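Local coordinates for alkane monooxygenase (Geobacillus thermodenitrificans, PDB 3B9O), which belongs to the luciferase-like monooxygenases, a family with a TIM-barrel fold, and binds flavin mononucleotide in a pocket of the barrel, at residues I5-E11 with D373-Q379; D52-D58 with H98-T104; I130-V135 with P222-A227. The contacts are given in a common frame with arbitrary orientation. Residues are numbered along the deposited sequence.

Contact 1 (I5-E11 with D373-Q379); sequences IHINAFE and DGFNLVQ
Phe10, Phe375 and Asn376 lose the most surface where two parallel strands, 6-11 and 374-378, lie side by side. Their axes approach to 4.4 Å and cross at -29°. Both backbones are extended, and the register pairs His6 with Gly374, Ile7 with Phe375, Asn8 with Asn376 and Ala9 with Leu377. Hydrogen bonds alternate along the pair: His6 N to Asp373 O (3.1 Å), Phe375 N to His6 O (2.9 Å), Asn8 N to Phe375 O (2.8 Å), Leu377 N to Asn8 O (2.7 Å) and Phe10 N to Leu377 O (2.9 Å). Gly374 permits the tight start, since a CB there would clash with His6 O.

Phe10 (chi1 t) directs its CA-to-CB bond toward 373-379; its CD2 packs 4.0 Å from Val378 CG2 and its CD1 lies 4.1 Å from Asn376 ND2. The ring also meets Phe245 edge-to-face, and its side chain comes within about 5 Å of the FMN. Asn376 (chi1 m) shares a face with His6 and Asn8 and takes a 3.0 Å hydrogen bond from Asn8 ND2 to its OD1; Asn8 ND2 also reaches Tyr225 OH. Phe375 (chi1 m) points to the other face with Ile7 and Leu377, and its CD1 receives Ile5 CG2 at the ring edge, 3.6 Å away. Ile7 and Leu377 both touch Phe389 of helix 384-399. A water links Phe10 O (2.7 Å) and Gln379 N (3.0 Å). Joining the first and last strands of the parallel sheet in this way is the closure of a TIM barrel.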
loop_
_atom_site.group_PDB
_atom_site.type_symbol
_atom_site.label_atom_id
_atom_site.label_comp_id
_atom_site.label_asym_id
_atom_site.label_seq_id
_atom_site.Cartn_x
_atom_site.Cartn_y
_atom_site.Cartn_z
ATOM N N ILE A 5 1.162 -17.765 -1.545
ATOM C CA ILE A 5 0.850 -16.549 -0.774
ATOM C C ILE A 5 1.699 -15.387 -1.288
ATOM O O ILE A 5 2.932 -15.500 -1.340
ATOM C CB ILE A 5 1.106 -16.772 0.727
ATOM C CG1 ILE A 5 0.270 -17.985 1.240
ATOM C CG2 ILE A 5 0.844 -15.483 1.553
ATOM C CD1 ILE A 5 0.605 -18.401 2.683
ATOM N N HIS A 6 1.033 -14.310 -1.703
ATOM C CA HIS A 6 1.738 -13.077 -2.079
ATOM C C HIS A 6 2.240 -12.332 -0.819
ATOM O O HIS A 6 1.506 -12.147 0.145
ATOM C CB HIS A 6 0.859 -12.177 -2.973
ATOM C CG HIS A 6 0.427 -12.821 -4.259
ATOM N ND1 HIS A 6 1.205 -12.813 -5.403
ATOM C CD2 HIS A 6 -0.730 -13.439 -4.598
ATOM C CE1 HIS A 6 0.563 -13.446 -6.371
ATOM N NE2 HIS A 6 -0.610 -13.838 -5.908
ATOM N N ILE A 7 3.502 -11.915 -0.802
ATOM C CA ILE A 7 3.998 -11.184 0.345
ATOM C C ILE A 7 4.631 -9.865 -0.079
ATOM O O ILE A 7 5.548 -9.847 -0.917
ATOM C CB ILE A 7 4.963 -12.036 1.203
ATOM C CG1 ILE A 7 4.190 -13.213 1.857
ATOM C CG2 ILE A 7 5.596 -11.199 2.318
ATOM C CD1 ILE A 7 5.043 -14.299 2.370
ATOM N N ASN A 8 4.132 -8.780 0.511
ATOM C CA ASN A 8 4.708 -7.445 0.361
ATOM C C ASN A 8 5.400 -6.977 1.647
ATOM O O ASN A 8 4.935 -7.281 2.751
ATOM C CB ASN A 8 3.626 -6.421 0.052
ATOM C CG ASN A 8 2.876 -6.713 -1.217
ATOM O OD1 ASN A 8 3.381 -7.383 -2.123
ATOM N ND2 ASN A 8 1.656 -6.190 -1.300
ATOM N N ALA A 9 6.468 -6.211 1.484
ATOM C CA ALA A 9 7.188 -5.582 2.582
ATOM C C ALA A 9 6.545 -4.238 2.833
ATOM O O ALA A 9 6.474 -3.412 1.926
ATOM C CB ALA A 9 8.633 -5.426 2.187
ATOM N N PHE A 10 6.036 -4.025 4.036
ATOM C CA PHE A 10 5.345 -2.779 4.374
ATOM C C PHE A 10 6.338 -1.730 4.891
ATOM O O PHE A 10 7.065 -1.936 5.892
ATOM C CB PHE A 10 4.255 -3.023 5.411
ATOM C CG PHE A 10 3.259 -1.922 5.538
ATOM C CD1 PHE A 10 2.746 -1.283 4.415
ATOM C CD2 PHE A 10 2.790 -1.545 6.802
ATOM C CE1 PHE A 10 1.802 -0.267 4.540
ATOM C CE2 PHE A 10 1.814 -0.536 6.926
ATOM C CZ PHE A 10 1.317 0.081 5.815
ATOM N N GLU A 11 6.348 -0.587 4.221
ATOM C CA GLU A 11 7.390 0.412 4.493
ATOM C C GLU A 11 6.832 1.827 4.350
ATOM O O GLU A 11 5.721 2.021 3.880
ATOM C CB GLU A 11 8.565 0.133 3.512
ATOM C CG GLU A 11 9.878 0.830 3.708
ATOM C CD GLU A 11 10.426 0.852 5.159
ATOM O OE1 GLU A 11 9.937 1.650 5.957
ATOM O OE2 GLU A 11 11.376 0.134 5.474
ATOM N N ASP A 373 -5.357 -13.512 0.017
ATOM C CA ASP A 373 -4.431 -13.907 -1.043
ATOM C C ASP A 373 -2.992 -13.580 -0.710
ATOM O O ASP A 373 -2.086 -14.135 -1.307
ATOM C CB ASP A 373 -4.798 -13.193 -2.352
ATOM C CG ASP A 373 -6.169 -13.593 -2.856
ATOM O OD1 ASP A 373 -7.075 -12.739 -2.875
ATOM O OD2 ASP A 373 -6.339 -14.784 -3.193
ATOM N N GLY A 374 -2.771 -12.664 0.216
ATOM C CA GLY A 374 -1.412 -12.241 0.545
ATOM C C GLY A 374 -1.374 -11.392 1.802
ATOM O O GLY A 374 -2.405 -11.122 2.415
ATOM N N PHE A 375 -0.176 -10.964 2.158
ATOM C CA PHE A 375 0.058 -10.174 3.344
ATOM C C PHE A 375 0.956 -8.978 3.057
ATOM O O PHE A 375 1.915 -9.064 2.258
ATOM C CB PHE A 375 0.729 -11.027 4.456
ATOM C CG PHE A 375 -0.130 -12.170 4.949
ATOM C CD1 PHE A 375 -0.102 -13.399 4.293
ATOM C CD2 PHE A 375 -0.992 -11.995 6.023
ATOM C CE1 PHE A 375 -0.886 -14.467 4.725
ATOM C CE2 PHE A 375 -1.765 -13.067 6.492
ATOM C CZ PHE A 375 -1.715 -14.300 5.823
ATOM N N ASN A 376 0.685 -7.892 3.762
ATOM C CA ASN A 376 1.684 -6.831 3.892
ATOM C C ASN A 376 2.404 -7.063 5.208
ATOM O O ASN A 376 1.756 -7.033 6.279
ATOM C CB ASN A 376 1.065 -5.440 3.919
ATOM C CG ASN A 376 0.753 -4.902 2.558
ATOM O OD1 ASN A 376 1.080 -5.494 1.528
ATOM N ND2 ASN A 376 0.094 -3.737 2.543
ATOM N N LEU A 377 3.702 -7.348 5.132
ATOM C CA LEU A 377 4.498 -7.585 6.324
ATOM C C LEU A 377 4.939 -6.259 7.008
ATOM O O LEU A 377 5.750 -5.480 6.473
ATOM C CB LEU A 377 5.681 -8.521 6.022
ATOM C CG LEU A 377 6.665 -8.871 7.160
ATOM C CD1 LEU A 377 5.981 -9.567 8.341
ATOM C CD2 LEU A 377 7.775 -9.755 6.616
ATOM N N VAL A 378 4.401 -6.066 8.211
ATOM C CA VAL A 378 4.617 -4.909 9.034
ATOM C C VAL A 378 5.910 -5.112 9.842
ATOM O O VAL A 378 6.159 -6.221 10.368
ATOM C CB VAL A 378 3.403 -4.690 10.020
ATOM C CG1 VAL A 378 3.603 -3.424 10.880
ATOM C CG2 VAL A 378 2.063 -4.610 9.234
ATOM N N GLN A 379 6.710 -4.048 9.951
ATOM C CA GLN A 379 7.989 -4.109 10.667
ATOM C C GLN A 379 7.905 -3.634 12.123
ATOM O O GLN A 379 7.255 -2.647 12.411
ATOM C CB GLN A 379 9.021 -3.246 9.947
ATOM C CG GLN A 379 9.268 -3.654 8.482
ATOM C CD GLN A 379 10.229 -2.687 7.813
ATOM O OE1 GLN A 379 9.811 -1.815 7.050
ATOM N NE2 GLN A 379 11.501 -2.807 8.119
HETATM O O HOH W 1 6.033 -1.613 8.327
#

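Contact 2 (D52-D58 with H98-T104); sequences DALFLAD and HLAFAVT. With FMN (flavin mononucleotide), chain C.
The apolar centre of this TIM-barrel strand pair has two faces. On one, Leu54 CB meets Phe101 CD2 at 3.9 Å and Leu56 CD1 meets Val103 CG1 at 4.2 Å, beneath helix 89-94 of the beta-alpha-beta crossover. On the other, facing the barrel interior, Ala53 CB lies 3.9 Å from Ala100 CB, and Phe55 CD1 (chi1 t) lies 3.9 Å from Ala102 CB.

Strands 53-57 and 100-104 run parallel at 12°, axes 4.5 Å apart, with Ala53 opposite Ala100 and Phe55 opposite Ala102. Ala100 N binds Asp52 O (3.0 Å), Leu54 N binds Ala100 O (3.0 Å), Ala102 N binds Leu54 O (2.9 Å) and Leu56 N binds Ala102 O (2.8 Å). A water joins Asp52 O (2.8 Å) and His98 O (2.9 Å).

At the C-terminal edge Leu56 O accepts from both Thr104 N (2.9 Å) and Thr104 OG1 (2.8 Å; chi1 m). Beyond it lies the flavin, whose N3 donates to Asp58 O at 2.8 Å.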
loop_
_atom_site.group_PDB
_atom_site.type_symbol
_atom_site.label_atom_id
_atom_site.label_comp_id
_atom_site.label_asym_id
_atom_site.label_seq_id
_atom_site.Cartn_x
_atom_site.Cartn_y
_atom_site.Cartn_z
ATOM N N ASP A 52 6.952 -10.355 -3.382
ATOM C CA ASP A 52 6.262 -9.704 -4.510
ATOM C C ASP A 52 6.659 -8.228 -4.674
ATOM O O ASP A 52 6.987 -7.770 -5.783
ATOM C CB ASP A 52 4.747 -9.678 -4.323
ATOM C CG ASP A 52 4.077 -11.032 -4.531
ATOM O OD1 ASP A 52 4.598 -12.041 -4.026
ATOM O OD2 ASP A 52 2.972 -11.070 -5.104
ATOM N N ALA A 53 6.562 -7.479 -3.583
ATOM C CA ALA A 53 6.691 -6.017 -3.697
ATOM C C ALA A 53 7.126 -5.346 -2.404
ATOM O O ALA A 53 7.032 -5.932 -1.290
ATOM C CB ALA A 53 5.361 -5.401 -4.221
ATOM N N LEU A 54 7.602 -4.116 -2.573
ATOM C CA LEU A 54 7.780 -3.168 -1.493
ATOM C C LEU A 54 6.562 -2.268 -1.533
ATOM O O LEU A 54 6.319 -1.635 -2.569
ATOM C CB LEU A 54 9.017 -2.324 -1.791
ATOM C CG LEU A 54 9.758 -1.570 -0.681
ATOM C CD1 LEU A 54 10.090 -0.177 -0.998
ATOM C CD2 LEU A 54 9.399 -1.830 0.795
ATOM N N PHE A 55 5.815 -2.197 -0.425
ATOM C CA PHE A 55 4.569 -1.413 -0.368
ATOM C C PHE A 55 4.848 -0.187 0.498
ATOM O O PHE A 55 5.112 -0.309 1.700
ATOM C CB PHE A 55 3.408 -2.279 0.207
ATOM C CG PHE A 55 2.042 -1.608 0.194
ATOM C CD1 PHE A 55 0.989 -2.176 -0.515
ATOM C CD2 PHE A 55 1.794 -0.438 0.902
ATOM C CE1 PHE A 55 -0.306 -1.575 -0.523
ATOM C CE2 PHE A 55 0.500 0.192 0.878
ATOM C CZ PHE A 55 -0.540 -0.393 0.180
ATOM N N LEU A 56 4.843 0.980 -0.125
ATOM C CA LEU A 56 5.175 2.222 0.586
ATOM C C LEU A 56 3.899 2.991 0.939
ATOM O O LEU A 56 3.142 3.408 0.052
ATOM C CB LEU A 56 6.117 3.092 -0.257
ATOM C CG LEU A 56 7.533 2.549 -0.360
ATOM C CD1 LEU A 56 8.136 2.976 -1.720
ATOM C CD2 LEU A 56 8.328 3.030 0.829
ATOM N N ALA A 57 3.670 3.136 2.228
ATOM C CA ALA A 57 2.656 4.068 2.753
ATOM C C ALA A 57 3.135 5.514 2.536
ATOM O O ALA A 57 4.312 5.767 2.173
ATOM C CB ALA A 57 2.415 3.800 4.246
ATOM N N ASP A 58 2.229 6.462 2.729
ATOM C CA ASP A 58 2.578 7.870 2.668
ATOM C C ASP A 58 1.529 8.723 3.336
ATOM O O ASP A 58 0.345 8.346 3.404
ATOM C CB ASP A 58 2.676 8.372 1.226
ATOM C CG ASP A 58 3.384 9.716 1.133
ATOM O OD1 ASP A 58 4.326 9.988 1.950
ATOM O OD2 ASP A 58 3.003 10.494 0.227
ATOM N N HIS A 98 12.841 -8.284 -10.490
ATOM C CA HIS A 98 11.451 -8.729 -10.377
ATOM C C HIS A 98 10.646 -8.030 -9.308
ATOM O O HIS A 98 9.435 -7.917 -9.450
ATOM C CB HIS A 98 11.436 -10.205 -9.997
ATOM C CG HIS A 98 12.008 -11.093 -11.039
ATOM N ND1 HIS A 98 11.392 -11.282 -12.255
ATOM C CD2 HIS A 98 13.128 -11.864 -11.046
ATOM C CE1 HIS A 98 12.121 -12.111 -12.985
ATOM N NE2 HIS A 98 13.163 -12.497 -12.268
ATOM N N LEU A 99 11.305 -7.608 -8.225
ATOM C CA LEU A 99 10.624 -6.907 -7.146
ATOM C C LEU A 99 9.778 -5.739 -7.698
ATOM O O LEU A 99 10.272 -4.922 -8.504
ATOM C CB LEU A 99 11.623 -6.420 -6.096
ATOM C CG LEU A 99 11.020 -5.772 -4.815
ATOM C CD1 LEU A 99 10.359 -6.829 -3.836
ATOM C CD2 LEU A 99 12.082 -4.973 -4.070
ATOM N N ALA A 100 8.504 -5.690 -7.304
ATOM C CA ALA A 100 7.592 -4.612 -7.716
ATOM C C ALA A 100 7.474 -3.535 -6.600
ATOM O O ALA A 100 7.950 -3.728 -5.483
ATOM C CB ALA A 100 6.203 -5.171 -8.064
ATOM N N PHE A 101 6.803 -2.422 -6.897
ATOM C CA PHE A 101 6.785 -1.272 -5.963
ATOM C C PHE A 101 5.377 -0.716 -5.968
ATOM O O PHE A 101 4.873 -0.339 -7.034
ATOM C CB PHE A 101 7.798 -0.201 -6.406
ATOM C CG PHE A 101 9.205 -0.718 -6.451
ATOM C CD1 PHE A 101 9.726 -1.239 -7.643
ATOM C CD2 PHE A 101 9.961 -0.805 -5.301
ATOM C CE1 PHE A 101 11.007 -1.784 -7.664
ATOM C CE2 PHE A 101 11.250 -1.338 -5.333
ATOM C CZ PHE A 101 11.746 -1.834 -6.498
ATOM N N ALA A 102 4.738 -0.708 -4.798
ATOM C CA ALA A 102 3.412 -0.111 -4.700
ATOM C C ALA A 102 3.625 1.172 -3.908
ATOM O O ALA A 102 4.164 1.118 -2.837
ATOM C CB ALA A 102 2.443 -1.041 -3.991
ATOM N N VAL A 103 3.192 2.297 -4.458
ATOM C CA VAL A 103 3.357 3.609 -3.875
ATOM C C VAL A 103 1.992 4.180 -3.554
ATOM O O VAL A 103 1.074 4.212 -4.401
ATOM C CB VAL A 103 4.177 4.616 -4.765
ATOM C CG1 VAL A 103 5.645 4.186 -4.888
ATOM C CG2 VAL A 103 3.552 4.850 -6.179
ATOM N N THR A 104 1.859 4.596 -2.308
ATOM C CA THR A 104 0.652 5.295 -1.835
ATOM C C THR A 104 0.744 6.720 -2.339
ATOM O O THR A 104 1.793 7.359 -2.254
ATOM C CB THR A 104 0.525 5.273 -0.277
ATOM O OG1 THR A 104 0.356 3.923 0.162
ATOM C CG2 THR A 104 -0.665 6.149 0.240
HETATM N N1 FMN C . -4.043 6.462 4.511
HETATM C C2 FMN C . -2.999 7.214 4.092
HETATM O O2 FMN C . -3.183 8.457 3.942
HETATM N N3 FMN C . -1.798 6.593 3.851
HETATM C C4 FMN C . -1.642 5.240 4.016
HETATM O O4 FMN C . -0.543 4.696 3.780
HETATM C C4A FMN C . -2.726 4.456 4.441
HETATM N N5 FMN C . -2.642 3.103 4.620
HETATM C C5A FMN C . -3.735 2.398 5.054
HETATM C C6 FMN C . -3.685 1.005 5.260
HETATM C C7 FMN C . -4.822 0.297 5.695
HETATM C C7M FMN C . -4.783 -1.199 5.925
HETATM C C8 FMN C . -6.013 0.973 5.916
HETATM C C8M FMN C . -7.240 0.226 6.386
HETATM C C9 FMN C . -6.079 2.358 5.720
HETATM C C9A FMN C . -4.949 3.078 5.293
HETATM N N10 FMN C . -5.017 4.422 5.104
HETATM C C10 FMN C . -3.935 5.114 4.693
HETATM C "C1'" FMN C . -6.268 5.174 5.338
HETATM C "C2'" FMN C . -7.003 5.384 4.003
HETATM O "O2'" FMN C . -6.249 4.850 2.913
HETATM C "C3'" FMN C . -7.354 6.842 3.660
HETATM O "O3'" FMN C . -6.248 7.752 3.847
HETATM C "C4'" FMN C . -8.673 7.316 4.308
HETATM O "O4'" FMN C . -8.507 8.546 5.021
HETATM C "C5'" FMN C . -9.326 6.303 5.254
HETATM O "O5'" FMN C . -10.207 5.551 4.429
HETATM P P FMN C . -11.581 4.910 4.959
HETATM O O1P FMN C . -12.170 5.968 5.878
HETATM O O2P FMN C . -12.334 4.659 3.686
HETATM O O3P FMN C . -11.194 3.677 5.755
HETATM O O HOH W 2 7.211 -9.178 -8.145
HETATM O O HOH W 3 2.613 9.902 -2.375
#

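Contact 3 (I130-V135 with P222-A227); sequences IAWNVV and PVIYQA. With FMN (flavin mononucleotide), chain C.
Side chains of unequal size interlock on both faces of the parallel strands 130-135 and 223-227, whose axes come within 4.4 Å and cross at -32°. Ala131 pairs with Val223, Trp132 with Ile224 and Asn133 with Tyr225. Four backbone bonds set this register: Val223 N to Ile130 O (3.2 Å), Trp132 N to Val223 O (2.8 Å), Tyr225 N to Trp132 O (2.8 Å) and Val134 N to Tyr225 O (2.9 Å).

Pro222, just ahead of strand 223-227, fits beside two residues of 130-135, its CB 3.9 Å from Ile130 CG2 and 4.2 Å from Trp132 CB. Ile224 (chi1 m, chi2 m) then fills the hollow between Trp132 (chi1 t) and Val134 (chi1 t), with CD1 4.3 Å from Trp132 CE3 and CG2 4.0 Å from Val134 CG2. Helix 154-174 covers this outer face, where Leu165 and Trp172 touch Trp132.

On the inner face the methyl of Ala131 is a shallow spot: its CB lies 3.8 Å from Val223 CB and 4.0 Å from CD2 of Tyr225. The Tyr225 ring leads away into the barrel interior, where it meets Phe55 edge-to-face and its OH reaches Tyr412. Asn133 OD1 nestles 3.7 Å from both Tyr225 CB and Ala227 CB, while its ND2 binds Thr104 OG1. Toward the C-terminal side, Ala227 O accepts a 2.6 Å hydrogen bond from FMN O2', and Val135 CG2 is 3.1 Å from that same O2'. FMN bound at the C-terminal side of parallel strands is typical of a TIM-barrel ligand site.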
loop_
_atom_site.group_PDB
_atom_site.type_symbol
_atom_site.label_atom_id
_atom_site.label_comp_id
_atom_site.label_asym_id
_atom_site.label_seq_id
_atom_site.Cartn_x
_atom_site.Cartn_y
_atom_site.Cartn_z
ATOM N N ILE A 130 5.341 -1.326 -11.343
ATOM C CA ILE A 130 4.769 -0.263 -10.522
ATOM C C ILE A 130 3.268 -0.520 -10.165
ATOM O O ILE A 130 2.484 -1.062 -10.976
ATOM C CB ILE A 130 4.974 1.163 -11.179
ATOM C CG1 ILE A 130 4.816 2.294 -10.155
ATOM C CG2 ILE A 130 4.008 1.414 -12.372
ATOM C CD1 ILE A 130 5.919 2.345 -9.065
ATOM N N ALA A 131 2.898 -0.106 -8.949
ATOM C CA ALA A 131 1.539 -0.208 -8.467
ATOM C C ALA A 131 1.234 1.078 -7.723
ATOM O O ALA A 131 2.148 1.751 -7.227
ATOM C CB ALA A 131 1.396 -1.412 -7.545
ATOM N N TRP A 132 -0.047 1.430 -7.708
ATOM C CA TRP A 132 -0.505 2.620 -7.033
ATOM C C TRP A 132 -1.557 2.277 -5.996
ATOM O O TRP A 132 -2.635 1.750 -6.318
ATOM C CB TRP A 132 -1.009 3.649 -8.076
ATOM C CG TRP A 132 -1.691 4.869 -7.514
ATOM C CD1 TRP A 132 -1.510 5.442 -6.264
ATOM C CD2 TRP A 132 -2.664 5.687 -8.198
ATOM N NE1 TRP A 132 -2.346 6.557 -6.136
ATOM C CE2 TRP A 132 -3.058 6.729 -7.295
ATOM C CE3 TRP A 132 -3.264 5.620 -9.472
ATOM C CZ2 TRP A 132 -4.023 7.716 -7.642
ATOM C CZ3 TRP A 132 -4.206 6.602 -9.823
ATOM C CH2 TRP A 132 -4.551 7.651 -8.917
ATOM N N ASN A 133 -1.228 2.591 -4.748
ATOM C CA ASN A 133 -2.203 2.538 -3.655
ATOM C C ASN A 133 -3.003 3.838 -3.584
ATOM O O ASN A 133 -2.518 4.876 -3.129
ATOM C CB ASN A 133 -1.559 2.170 -2.320
ATOM C CG ASN A 133 -2.589 2.091 -1.166
ATOM O OD1 ASN A 133 -3.687 1.550 -1.332
ATOM N ND2 ASN A 133 -2.238 2.632 -0.011
ATOM N N VAL A 134 -4.231 3.753 -4.088
ATOM C CA VAL A 134 -5.151 4.883 -4.208
ATOM C C VAL A 134 -5.766 5.154 -2.855
ATOM O O VAL A 134 -6.391 4.293 -2.258
ATOM C CB VAL A 134 -6.273 4.612 -5.216
ATOM C CG1 VAL A 134 -7.192 5.863 -5.331
ATOM C CG2 VAL A 134 -5.684 4.281 -6.547
ATOM N N VAL A 135 -5.567 6.378 -2.391
ATOM C CA VAL A 135 -5.934 6.790 -1.054
ATOM C C VAL A 135 -6.670 8.154 -1.155
ATOM O O VAL A 135 -6.499 8.866 -2.145
ATOM C CB VAL A 135 -4.604 6.847 -0.239
ATOM C CG1 VAL A 135 -4.456 8.093 0.560
ATOM C CG2 VAL A 135 -4.381 5.536 0.521
ATOM N N PRO A 222 -0.900 1.375 -13.780
ATOM C CA PRO A 222 -0.206 0.631 -12.680
ATOM C C PRO A 222 -1.197 -0.350 -12.017
ATOM O O PRO A 222 -2.422 -0.132 -12.077
ATOM C CB PRO A 222 0.164 1.734 -11.676
ATOM C CG PRO A 222 0.159 3.003 -12.455
ATOM C CD PRO A 222 -0.921 2.821 -13.531
ATOM N N VAL A 223 -0.691 -1.418 -11.405
ATOM C CA VAL A 223 -1.546 -2.267 -10.603
ATOM C C VAL A 223 -2.226 -1.385 -9.570
ATOM O O VAL A 223 -1.557 -0.579 -8.873
ATOM C CB VAL A 223 -0.769 -3.419 -9.937
ATOM C CG1 VAL A 223 -1.690 -4.121 -8.932
ATOM C CG2 VAL A 223 -0.336 -4.411 -11.017
ATOM N N ILE A 224 -3.553 -1.496 -9.486
ATOM C CA ILE A 224 -4.331 -0.610 -8.597
ATOM C C ILE A 224 -4.610 -1.229 -7.230
ATOM O O ILE A 224 -5.322 -2.220 -7.110
ATOM C CB ILE A 224 -5.714 -0.178 -9.236
ATOM C CG1 ILE A 224 -5.514 0.453 -10.633
ATOM C CG2 ILE A 224 -6.492 0.777 -8.198
ATOM C CD1 ILE A 224 -4.650 1.751 -10.634
ATOM N N TYR A 225 -3.994 -0.681 -6.198
ATOM C CA TYR A 225 -4.309 -1.046 -4.821
ATOM C C TYR A 225 -5.257 -0.036 -4.235
ATOM O O TYR A 225 -5.325 1.107 -4.713
ATOM C CB TYR A 225 -3.031 -0.981 -3.955
ATOM C CG TYR A 225 -2.243 -2.259 -3.927
ATOM C CD1 TYR A 225 -2.298 -3.122 -2.801
ATOM C CD2 TYR A 225 -1.487 -2.651 -5.045
ATOM C CE1 TYR A 225 -1.552 -4.358 -2.781
ATOM C CE2 TYR A 225 -0.752 -3.846 -5.044
ATOM C CZ TYR A 225 -0.770 -4.691 -3.908
ATOM O OH TYR A 225 -0.009 -5.866 -3.931
ATOM N N GLN A 226 -5.968 -0.460 -3.195
ATOM C CA GLN A 226 -6.789 0.404 -2.396
ATOM C C GLN A 226 -6.636 -0.015 -0.942
ATOM O O GLN A 226 -6.464 -1.196 -0.627
ATOM C CB GLN A 226 -8.267 0.394 -2.851
ATOM C CG GLN A 226 -9.083 1.523 -2.238
ATOM C CD GLN A 226 -9.704 1.147 -0.895
ATOM O OE1 GLN A 226 -10.153 2.028 -0.148
ATOM N NE2 GLN A 226 -9.728 -0.173 -0.570
ATOM N N ALA A 227 -6.669 0.987 -0.070
ATOM C CA ALA A 227 -6.669 0.781 1.375
ATOM C C ALA A 227 -7.608 1.869 1.922
ATOM O O ALA A 227 -7.461 3.053 1.561
ATOM C CB ALA A 227 -5.244 0.937 1.930
HETATM N N1 FMN C . -4.043 6.462 4.511
HETATM C C2 FMN C . -2.999 7.214 4.092
HETATM O O2 FMN C . -3.183 8.457 3.942
HETATM N N3 FMN C . -1.798 6.593 3.851
HETATM C C4 FMN C . -1.642 5.240 4.016
HETATM O O4 FMN C . -0.543 4.696 3.780
HETATM C C4A FMN C . -2.726 4.456 4.441
HETATM N N5 FMN C . -2.642 3.103 4.620
HETATM C C5A FMN C . -3.735 2.398 5.054
HETATM C C6 FMN C . -3.685 1.005 5.260
HETATM C C7 FMN C . -4.822 0.297 5.695
HETATM C C7M FMN C . -4.783 -1.199 5.925
HETATM C C8 FMN C . -6.013 0.973 5.916
HETATM C C8M FMN C . -7.240 0.226 6.386
HETATM C C9 FMN C . -6.079 2.358 5.720
HETATM C C9A FMN C . -4.949 3.078 5.293
HETATM N N10 FMN C . -5.017 4.422 5.104
HETATM C C10 FMN C . -3.935 5.114 4.693
HETATM C "C1'" FMN C . -6.268 5.174 5.338
HETATM C "C2'" FMN C . -7.003 5.384 4.003
HETATM O "O2'" FMN C . -6.249 4.850 2.913
HETATM C "C3'" FMN C . -7.354 6.842 3.660
HETATM O "O3'" FMN C . -6.248 7.752 3.847
HETATM C "C4'" FMN C . -8.673 7.316 4.308
HETATM O "O4'" FMN C . -8.507 8.546 5.021
HETATM C "C5'" FMN C . -9.326 6.303 5.254
HETATM O "O5'" FMN C . -10.207 5.551 4.429
HETATM P P FMN C . -11.581 4.910 4.959
HETATM O O1P FMN C . -12.170 5.968 5.878
HETATM O O2P FMN C . -12.334 4.659 3.686
HETATM O O3P FMN C . -11.194 3.677 5.755
#

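The chain begins with strand 6-12 and returns to it only after some 360 residues, when strand 374-378 pairs with it in contact 1 and closes a loop that contains the other two contacts. Within that loop, contact 2 closes first, over a 39-residue connection that includes helices 71-75 and 89-94. Contact 3 follows in series, its longer loop including helix 154-174. Backbone bonds of strand 6-12 to 53-57 and of 100-106 to 130-135 join all three into one continuous parallel sheet. Inside the barrel, Tyr225 of contact 3 touches Phe55 of contact 2 and Asn8 of contact 1, and contacts 2 and 3 both reach the FMN.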